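Local coordinates for DUF1254 domain-containing protein (Vibrio parahaemolyticus, PDB 3U07) that is of unknown function but pairs a DUF1254 region with a DUF1214 region, and is probably exported from the cytoplasm by way of a signal peptide, at residues P311-R317 and A420-Y426. The protein carries 2 engineered substitutions. Residues are numbered along the deposited sequence; the frame is centred on the assembly and turned at random.
Sequences PIEASYR and AIQSGEY
Pro311 lays its ring CB against Gln422 CG at 3.9 Å, and its carbonyl oxygen accepts a hydrogen bond from Ser315 OG (2.8 Å), which closes the turn leading into the strand. Ile312 runs alongside Gln422, the two side chains pointing the same way; with chi2 at 174° the Gln422 chain stays extended, which lays its amide carbon CD 3.8 Å from Ile312 CA while NE2 is bonded to the backbone oxygen of Ala417. Ser315 sets CB 3.7 Å from Ile421 CG2, a small apolar touch, while its hydroxyl is turned to Pro311 O. Arg317 bends at chi2 (-65°), and its guanidinium meets two backbone carbonyls at the helix end with its edge. Arg317 NE and NH2 share Tyr426 O side-on, NH2 at 2.9 Å in the carbonyl plane on a lone pair. Arg317 NH2 also donates to Ile421 O (2.9 Å, 155°). Arg317 NH1 donates to Tyr316 O at 2.9 Å and to a water that in turn donates to Ile421 O, which should fix the group's rotation. The positive charge thus sits at the helix C-terminus, where Gly424 turns the chain with positive phi. Outermost strand 315-319 pairs with strand 408-417, whose Phe414 touches Arg317, Ile421 and Tyr426; short helix 419-423 follows directly.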
ATOM      1  N   PRO A 311      -3.045  -7.200  -4.601  1.00 21.76           N
ATOM      2  CA  PRO A 311      -2.208  -8.399  -4.721  1.00 21.11           C
ATOM      3  C   PRO A 311      -1.580  -8.742  -6.075  1.00 20.64           C
ATOM      4  O   PRO A 311      -0.538  -9.396  -6.113  1.00 21.69           O
ATOM      5  CB  PRO A 311      -3.120  -9.508  -4.197  1.00 20.91           C
ATOM      6  CG  PRO A 311      -4.495  -8.988  -4.481  1.00 26.04           C
ATOM      7  CD  PRO A 311      -4.382  -7.543  -4.089  1.00 20.59           C
ATOM      8  N   ILE A 312      -2.188  -8.307  -7.175  1.00 20.82           N
ATOM      9  CA  ILE A 312      -1.642  -8.603  -8.499  1.00 20.64           C
ATOM     10  C   ILE A 312      -0.323  -7.867  -8.730  1.00 22.56           C
ATOM     11  O   ILE A 312       0.493  -8.285  -9.548  1.00 24.23           O
ATOM     12  CB  ILE A 312      -2.650  -8.237  -9.626  1.00 30.45           C
ATOM     13  CG1 ILE A 312      -2.142  -8.762 -10.976  1.00 30.59           C
ATOM     14  CG2 ILE A 312      -2.850  -6.729  -9.685  1.00 26.77           C
ATOM     15  CD1 ILE A 312      -3.159  -8.638 -12.105  1.00 31.43           C
ATOM     16  N   GLU A 313      -0.112  -6.775  -8.001  1.00 20.13           N
ATOM     17  CA  GLU A 313       1.120  -6.006  -8.135  1.00 21.77           C
ATOM     18  C   GLU A 313       2.129  -6.512  -7.112  1.00 23.24           C
ATOM     19  O   GLU A 313       3.325  -6.598  -7.390  1.00 23.87           O
ATOM     20  CB  GLU A 313       0.870  -4.519  -7.878  1.00 20.30           C
ATOM     21  CG  GLU A 313      -0.189  -3.874  -8.757  1.00 25.22           C
ATOM     22  CD  GLU A 313       0.149  -3.935 -10.234  1.00 28.33           C
ATOM     23  OE1 GLU A 313       1.341  -4.086 -10.571  1.00 23.62           O
ATOM     24  OE2 GLU A 313      -0.780  -3.817 -11.058  1.00 33.40           O
ATOM     25  N   ALA A 314       1.633  -6.829  -5.922  1.00 21.95           N
ATOM     26  CA  ALA A 314       2.486  -7.319  -4.845  1.00 24.35           C
ATOM     27  C   ALA A 314       1.686  -8.094  -3.809  1.00 23.88           C
ATOM     28  O   ALA A 314       0.675  -7.617  -3.301  1.00 22.88           O
ATOM     29  CB  ALA A 314       3.207  -6.151  -4.173  1.00 23.69           C
ATOM     30  N   SER A 315       2.139  -9.305  -3.516  1.00 25.56           N
ATOM     31  CA  SER A 315       1.497 -10.146  -2.514  1.00 23.19           C
ATOM     32  C   SER A 315       2.585 -10.493  -1.515  1.00 23.52           C
ATOM     33  O   SER A 315       3.772 -10.307  -1.794  1.00 21.53           O
ATOM     34  CB  SER A 315       0.936 -11.419  -3.142  1.00 20.42           C
ATOM     35  OG  SER A 315      -0.228 -11.145  -3.896  1.00 19.98           O
ATOM     36  N   TYR A 316       2.197 -10.988  -0.350  1.00 23.71           N
ATOM     37  CA  TYR A 316       3.206 -11.320   0.639  1.00 28.03           C
ATOM     38  C   TYR A 316       2.797 -12.478   1.526  1.00 23.70           C
ATOM     39  O   TYR A 316       1.636 -12.897   1.545  1.00 21.66           O
ATOM     40  CB  TYR A 316       3.520 -10.091   1.506  1.00 36.90           C
ATOM     41  CG  TYR A 316       2.561  -9.874   2.654  1.00 50.95           C
ATOM     42  CD1 TYR A 316       1.202  -9.666   2.427  1.00 62.38           C
ATOM     43  CD2 TYR A 316       3.009  -9.912   3.974  1.00 58.04           C
ATOM     44  CE1 TYR A 316       0.310  -9.505   3.489  1.00 63.90           C
ATOM     45  CE2 TYR A 316       2.128  -9.754   5.043  1.00 61.59           C
ATOM     46  CZ  TYR A 316       0.780  -9.553   4.793  1.00 63.39           C
ATOM     47  OH  TYR A 316      -0.092  -9.416   5.849  1.00 65.61           O
ATOM     48  N   ARG A 317       3.782 -13.001   2.245  1.00 24.34           N
ATOM     49  CA  ARG A 317       3.579 -14.089   3.187  1.00 27.14           C
ATOM     50  C   ARG A 317       4.546 -13.851   4.334  1.00 26.82           C
ATOM     51  O   ARG A 317       5.624 -13.279   4.149  1.00 28.18           O
ATOM     52  CB  ARG A 317       3.876 -15.446   2.542  1.00 26.26           C
ATOM     53  CG  ARG A 317       2.862 -15.879   1.493  1.00 26.05           C
ATOM     54  CD  ARG A 317       1.478 -16.115   2.098  1.00 17.89           C
ATOM     55  NE  ARG A 317       0.578 -16.730   1.123  1.00 23.47           N
ATOM     56  CZ  ARG A 317      -0.096 -16.065   0.189  1.00 27.20           C
ATOM     57  NH1 ARG A 317       0.010 -14.745   0.094  1.00 26.15           N
ATOM     58  NH2 ARG A 317      -0.869 -16.726  -0.663  1.00 23.69           N
ATOM     59  N   ALA A 420      -3.342 -18.060  -7.435  1.00 21.25           N
ATOM     60  CA  ALA A 420      -3.157 -18.851  -6.219  1.00 24.05           C
ATOM     61  C   ALA A 420      -2.417 -18.098  -5.120  1.00 22.43           C
ATOM     62  O   ALA A 420      -2.735 -18.234  -3.939  1.00 20.99           O
ATOM     63  CB  ALA A 420      -2.432 -20.155  -6.554  1.00 30.28           C
ATOM     64  N   ILE A 421      -1.424 -17.308  -5.506  1.00 21.39           N
ATOM     65  CA  ILE A 421      -0.672 -16.528  -4.536  1.00 21.61           C
ATOM     66  C   ILE A 421      -1.531 -15.356  -4.056  1.00 24.75           C
ATOM     67  O   ILE A 421      -1.577 -15.049  -2.865  1.00 24.52           O
ATOM     68  CB  ILE A 421       0.634 -15.984  -5.156  1.00 24.86           C
ATOM     69  CG1 ILE A 421       1.629 -17.135  -5.357  1.00 22.76           C
ATOM     70  CG2 ILE A 421       1.217 -14.896  -4.265  1.00 21.33           C
ATOM     71  CD1 ILE A 421       2.882 -16.761  -6.150  1.00 21.95           C
ATOM     72  N   GLN A 422      -2.217 -14.712  -4.998  1.00 24.70           N
ATOM     73  CA  GLN A 422      -3.079 -13.566  -4.702  1.00 23.35           C
ATOM     74  C   GLN A 422      -4.226 -13.878  -3.753  1.00 23.29           C
ATOM     75  O   GLN A 422      -4.537 -13.088  -2.863  1.00 28.33           O
ATOM     76  CB  GLN A 422      -3.691 -13.018  -5.991  1.00 18.29           C
ATOM     77  CG  GLN A 422      -2.736 -12.321  -6.943  1.00 17.91           C
ATOM     78  CD  GLN A 422      -3.422 -11.956  -8.246  1.00 26.43           C
ATOM     79  OE1 GLN A 422      -4.517 -11.391  -8.245  1.00 30.34           O
ATOM     80  NE2 GLN A 422      -2.784 -12.276  -9.365  1.00 29.29           N
ATOM     81  N   SER A 423      -4.853 -15.031  -3.953  1.00 21.30           N
ATOM     82  CA  SER A 423      -6.007 -15.444  -3.158  1.00 23.31           C
ATOM     83  C   SER A 423      -5.702 -15.965  -1.763  1.00 24.88           C
ATOM     84  O   SER A 423      -6.602 -16.081  -0.932  1.00 23.62           O
ATOM     85  CB  SER A 423      -6.783 -16.520  -3.915  1.00 32.27           C
ATOM     86  OG  SER A 423      -6.027 -17.717  -3.975  1.00 29.80           O
ATOM     87  N   GLY A 424      -4.442 -16.287  -1.507  1.00 23.42           N
ATOM     88  CA  GLY A 424      -4.078 -16.818  -0.208  1.00 26.92           C
ATOM     89  C   GLY A 424      -3.944 -18.333  -0.247  1.00 24.07           C
ATOM     90  O   GLY A 424      -3.530 -18.950   0.731  1.00 25.99           O
ATOM     91  N   GLU A 425      -4.290 -18.938  -1.380  1.00 24.33           N
ATOM     92  CA  GLU A 425      -4.201 -20.389  -1.526  1.00 27.17           C
ATOM     93  C   GLU A 425      -2.752 -20.853  -1.362  1.00 28.60           C
ATOM     94  O   GLU A 425      -2.446 -21.661  -0.486  1.00 30.36           O
ATOM     95  CB  GLU A 425      -4.747 -20.813  -2.894  1.00 37.46           C
ATOM     96  CG  GLU A 425      -4.855 -22.316  -3.094  1.00 51.36           C
ATOM     97  CD  GLU A 425      -5.536 -22.684  -4.402  1.00 63.66           C
ATOM     98  OE1 GLU A 425      -5.182 -22.093  -5.443  1.00 65.28           O
ATOM     99  OE2 GLU A 425      -6.417 -23.568  -4.394  1.00 69.75           O
ATOM    100  N   TYR A 426      -1.862 -20.332  -2.200  1.00 25.13           N
ATOM    101  CA  TYR A 426      -0.448 -20.694  -2.134  1.00 26.39           C
ATOM    102  C   TYR A 426       0.083 -20.502  -0.718  1.00 26.59           C
ATOM    103  O   TYR A 426      -0.150 -19.468  -0.094  1.00 28.91           O
ATOM    104  CB  TYR A 426       0.361 -19.825  -3.095  1.00 22.84           C
ATOM    105  CG  TYR A 426       1.863 -19.991  -2.976  1.00 24.83           C
ATOM    106  CD1 TYR A 426       2.534 -21.003  -3.666  1.00 26.24           C
ATOM    107  CD2 TYR A 426       2.616 -19.111  -2.202  1.00 25.97           C
ATOM    108  CE1 TYR A 426       3.921 -21.126  -3.592  1.00 20.22           C
ATOM    109  CE2 TYR A 426       4.000 -19.227  -2.120  1.00 23.88           C
ATOM    110  CZ  TYR A 426       4.645 -20.232  -2.820  1.00 24.08           C
ATOM    111  OH  TYR A 426       6.017 -20.322  -2.771  1.00 32.10           O
TER
HETATM  112  O   HOH W   1      -1.999 -12.807  -0.763  1.00 26.71           O